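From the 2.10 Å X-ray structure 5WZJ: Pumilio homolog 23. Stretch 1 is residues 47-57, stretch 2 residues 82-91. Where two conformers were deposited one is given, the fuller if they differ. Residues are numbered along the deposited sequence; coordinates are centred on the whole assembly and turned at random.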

# COMPACT_ATOMS: atom_id res chain seq x y z
N ALA A 47 -31.70 -18.26 -16.98
CA ALA A 47 -30.58 -18.96 -17.57
C ALA A 47 -29.79 -19.73 -16.52
O ALA A 47 -29.30 -20.83 -16.80
CB ALA A 47 -29.69 -17.98 -18.34
N LEU A 48 -29.67 -19.18 -15.31
CA LEU A 48 -28.99 -19.91 -14.24
C LEU A 48 -29.66 -21.26 -13.98
O LEU A 48 -28.97 -22.24 -13.69
CB LEU A 48 -28.95 -19.07 -12.96
CG LEU A 48 -27.97 -17.90 -12.98
CD1 LEU A 48 -28.06 -17.09 -11.69
CD2 LEU A 48 -26.55 -18.40 -13.21
N GLU A 49 -30.98 -21.33 -14.12
CA GLU A 49 -31.66 -22.61 -13.93
C GLU A 49 -31.16 -23.66 -14.91
O GLU A 49 -31.14 -24.85 -14.57
CB GLU A 49 -33.18 -22.44 -14.07
CG GLU A 49 -33.83 -21.75 -12.88
CD GLU A 49 -35.34 -21.57 -13.05
OE1 GLU A 49 -35.96 -22.36 -13.80
OE2 GLU A 49 -35.89 -20.63 -12.44
N GLU A 50 -30.74 -23.25 -16.10
CA GLU A 50 -30.23 -24.21 -17.07
C GLU A 50 -28.86 -24.77 -16.70
O GLU A 50 -28.37 -25.65 -17.41
CB GLU A 50 -30.17 -23.56 -18.46
CG GLU A 50 -31.53 -23.16 -18.97
CD GLU A 50 -32.50 -24.33 -19.00
OE1 GLU A 50 -32.10 -25.42 -19.49
OE2 GLU A 50 -33.65 -24.17 -18.53
N THR A 51 -28.24 -24.29 -15.62
CA THR A 51 -27.00 -24.89 -15.16
C THR A 51 -27.21 -25.99 -14.13
O THR A 51 -26.24 -26.64 -13.73
CB THR A 51 -26.06 -23.83 -14.56
OG1 THR A 51 -26.62 -23.30 -13.35
CG2 THR A 51 -25.83 -22.69 -15.55
N ARG A 52 -28.45 -26.22 -13.68
CA ARG A 52 -28.66 -27.17 -12.59
C ARG A 52 -28.20 -28.57 -12.98
O ARG A 52 -28.46 -29.03 -14.10
CB ARG A 52 -30.14 -27.17 -12.17
N GLY A 53 -27.48 -29.23 -12.08
CA GLY A 53 -26.93 -30.54 -12.36
C GLY A 53 -25.68 -30.57 -13.21
O GLY A 53 -25.16 -31.66 -13.48
N ARG A 54 -25.19 -29.42 -13.67
CA ARG A 54 -23.96 -29.40 -14.45
C ARG A 54 -23.21 -28.10 -14.20
O ARG A 54 -22.56 -27.56 -15.11
CB ARG A 54 -24.24 -29.59 -15.93
CG ARG A 54 -25.48 -28.90 -16.37
CD ARG A 54 -25.84 -29.35 -17.76
NE ARG A 54 -26.68 -28.36 -18.40
CZ ARG A 54 -26.86 -28.29 -19.71
NH1 ARG A 54 -26.25 -29.15 -20.52
NH2 ARG A 54 -27.64 -27.34 -20.22
N GLU A 55 -23.30 -27.59 -12.98
CA GLU A 55 -22.60 -26.37 -12.61
C GLU A 55 -21.10 -26.46 -12.90
O GLU A 55 -20.51 -25.52 -13.42
CB GLU A 55 -22.85 -26.07 -11.13
CG GLU A 55 -24.30 -25.70 -10.81
CD GLU A 55 -25.21 -26.90 -10.56
OE1 GLU A 55 -24.79 -28.06 -10.79
OE2 GLU A 55 -26.36 -26.68 -10.15
N TYR A 56 -20.48 -27.60 -12.58
CA TYR A 56 -19.03 -27.70 -12.78
C TYR A 56 -18.68 -27.63 -14.26
O TYR A 56 -17.75 -26.91 -14.65
CB TYR A 56 -18.47 -29.00 -12.17
CG TYR A 56 -17.01 -29.20 -12.54
CD1 TYR A 56 -16.01 -28.51 -11.88
CD2 TYR A 56 -16.64 -30.04 -13.59
CE1 TYR A 56 -14.68 -28.67 -12.22
CE2 TYR A 56 -15.31 -30.21 -13.94
CZ TYR A 56 -14.33 -29.52 -13.25
OH TYR A 56 -13.01 -29.65 -13.58
N GLU A 57 -19.40 -28.39 -15.09
CA GLU A 57 -19.10 -28.45 -16.51
C GLU A 57 -19.28 -27.09 -17.16
O GLU A 57 -18.46 -26.66 -17.98
CB GLU A 57 -20.01 -29.49 -17.20
CG GLU A 57 -19.78 -30.94 -16.80
CD GLU A 57 -20.14 -31.25 -15.36
OE1 GLU A 57 -20.99 -30.55 -14.77
OE2 GLU A 57 -19.56 -32.22 -14.80
N SER A 82 -29.65 -19.46 -5.00
CA SER A 82 -30.00 -20.79 -5.47
C SER A 82 -28.87 -21.41 -6.28
O SER A 82 -28.59 -22.61 -6.15
CB SER A 82 -31.29 -20.73 -6.30
OG SER A 82 -32.35 -20.17 -5.55
N PHE A 83 -28.19 -20.61 -7.10
CA PHE A 83 -27.05 -21.13 -7.85
C PHE A 83 -25.94 -21.56 -6.91
O PHE A 83 -25.36 -22.64 -7.06
CB PHE A 83 -26.51 -20.09 -8.84
CG PHE A 83 -25.22 -20.53 -9.47
CD1 PHE A 83 -25.23 -21.35 -10.59
CD2 PHE A 83 -23.99 -20.18 -8.92
CE1 PHE A 83 -24.06 -21.78 -11.16
CE2 PHE A 83 -22.81 -20.61 -9.49
CZ PHE A 83 -22.85 -21.41 -10.61
N ILE A 84 -25.62 -20.71 -5.93
CA ILE A 84 -24.59 -21.03 -4.95
C ILE A 84 -24.94 -22.29 -4.18
O ILE A 84 -24.10 -23.18 -3.97
CB ILE A 84 -24.37 -19.83 -4.02
CG1 ILE A 84 -23.77 -18.66 -4.80
CG2 ILE A 84 -23.53 -20.25 -2.81
CD1 ILE A 84 -23.61 -17.36 -3.97
N ARG A 85 -26.20 -22.40 -3.74
CA ARG A 85 -26.63 -23.57 -2.99
C ARG A 85 -26.53 -24.83 -3.84
O ARG A 85 -26.06 -25.87 -3.37
CB ARG A 85 -28.07 -23.38 -2.48
CG ARG A 85 -28.69 -24.65 -1.89
CD ARG A 85 -30.02 -24.38 -1.17
NE ARG A 85 -31.07 -23.95 -2.09
CZ ARG A 85 -31.46 -22.69 -2.25
NH1 ARG A 85 -30.90 -21.71 -1.55
NH2 ARG A 85 -32.43 -22.40 -3.11
N ASN A 86 -26.96 -24.75 -5.11
CA ASN A 86 -26.94 -25.93 -5.97
C ASN A 86 -25.53 -26.29 -6.42
O ASN A 86 -25.29 -27.44 -6.79
CB ASN A 86 -27.82 -25.70 -7.21
CG ASN A 86 -29.32 -25.73 -6.89
OD1 ASN A 86 -30.06 -24.79 -7.20
ND2 ASN A 86 -29.76 -26.81 -6.26
N SER A 87 -24.60 -25.35 -6.41
CA SER A 87 -23.24 -25.66 -6.85
C SER A 87 -22.28 -25.90 -5.69
O SER A 87 -21.09 -26.12 -5.93
CB SER A 87 -22.72 -24.52 -7.73
OG SER A 87 -22.50 -23.36 -6.96
N ALA A 88 -22.76 -25.86 -4.44
CA ALA A 88 -21.84 -25.86 -3.30
C ALA A 88 -20.97 -27.11 -3.28
O ALA A 88 -19.78 -27.03 -2.96
CB ALA A 88 -22.62 -25.73 -1.99
N SER A 89 -21.53 -28.27 -3.63
CA SER A 89 -20.76 -29.50 -3.53
C SER A 89 -19.63 -29.56 -4.55
O SER A 89 -18.70 -30.37 -4.39
CB SER A 89 -21.68 -30.71 -3.68
OG SER A 89 -22.25 -30.77 -4.98
N VAL A 90 -19.66 -28.73 -5.59
CA VAL A 90 -18.58 -28.67 -6.56
C VAL A 90 -17.87 -27.33 -6.53
O VAL A 90 -16.99 -27.09 -7.36
CB VAL A 90 -19.08 -29.00 -7.98
CG1 VAL A 90 -19.65 -30.42 -8.02
CG2 VAL A 90 -20.12 -27.99 -8.44
N PHE A 91 -18.21 -26.46 -5.58
CA PHE A 91 -17.58 -25.15 -5.51
C PHE A 91 -16.05 -25.22 -5.42
O PHE A 91 -15.39 -24.45 -6.15
CB PHE A 91 -18.18 -24.35 -4.35
CG PHE A 91 -17.71 -22.92 -4.29
CD1 PHE A 91 -16.54 -22.58 -3.62
CD2 PHE A 91 -18.44 -21.92 -4.89
CE1 PHE A 91 -16.11 -21.27 -3.57
CE2 PHE A 91 -18.02 -20.60 -4.84
CZ PHE A 91 -16.86 -20.27 -4.17

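Stretch 1 leaves one helix and enters another through two overlapping turns, a type I turn from Glu-49 to Arg-52 and a type II turn from Thr-51 to Arg-54. Gly-53, with phi of 79°, occupies a conformation that favours glycine, and Arg-54 occupies the N-cap position of the second helix. Stretch 2 enters already helical at Ser-82 and turns toward a further helix, with Val-90 at its N-cap. The backbones come nearest at Glu-55 and Ser-87, whose CA atoms lie 5.8 Å apart; Leu-48 CA and Phe-83 CA are 6.8 Å apart.

Pumilio homolog 23 here offers a compact example of how two segments can pack closely with no hydrogen bond between them: the 339 Å² they bury rests on van der Waals contact. Phe-83 is the hub on its side. Leu-48 CD2 approaches Phe-83 CD1 at 4.2 Å, an apolar contact, while Thr-51 OG1 meets the ring edge, 3.7 Å from Phe-83 CD1. That hydroxyl can sit against carbon because its proton is already spent: Thr-51 OG1 donates to Leu-48 O at 2.6 Å. Ser-87 OG donates to Phe-83 O at 3.0 Å within its own stretch, while Ser-87 CB is the atom that meets Glu-55.

Glu-55 is the counterpart in stretch 1, and it packs through its aliphatic portion. Glu-55 CG lies 3.9 Å from Phe-83 CE1 and 3.7 Å from Ser-87 CB. Its carboxylate turns back to its own loop, where Gly-53 N makes a weak hydrogen bond to Glu-55 OE2 at 3.4 Å; the same OE2 lies 3.4 Å from Asn-86 CB. Farther along, Tyr-56 CB and Val-90 CG2 meet at 4.2 Å, while the end of the tyrosine side chain leads away.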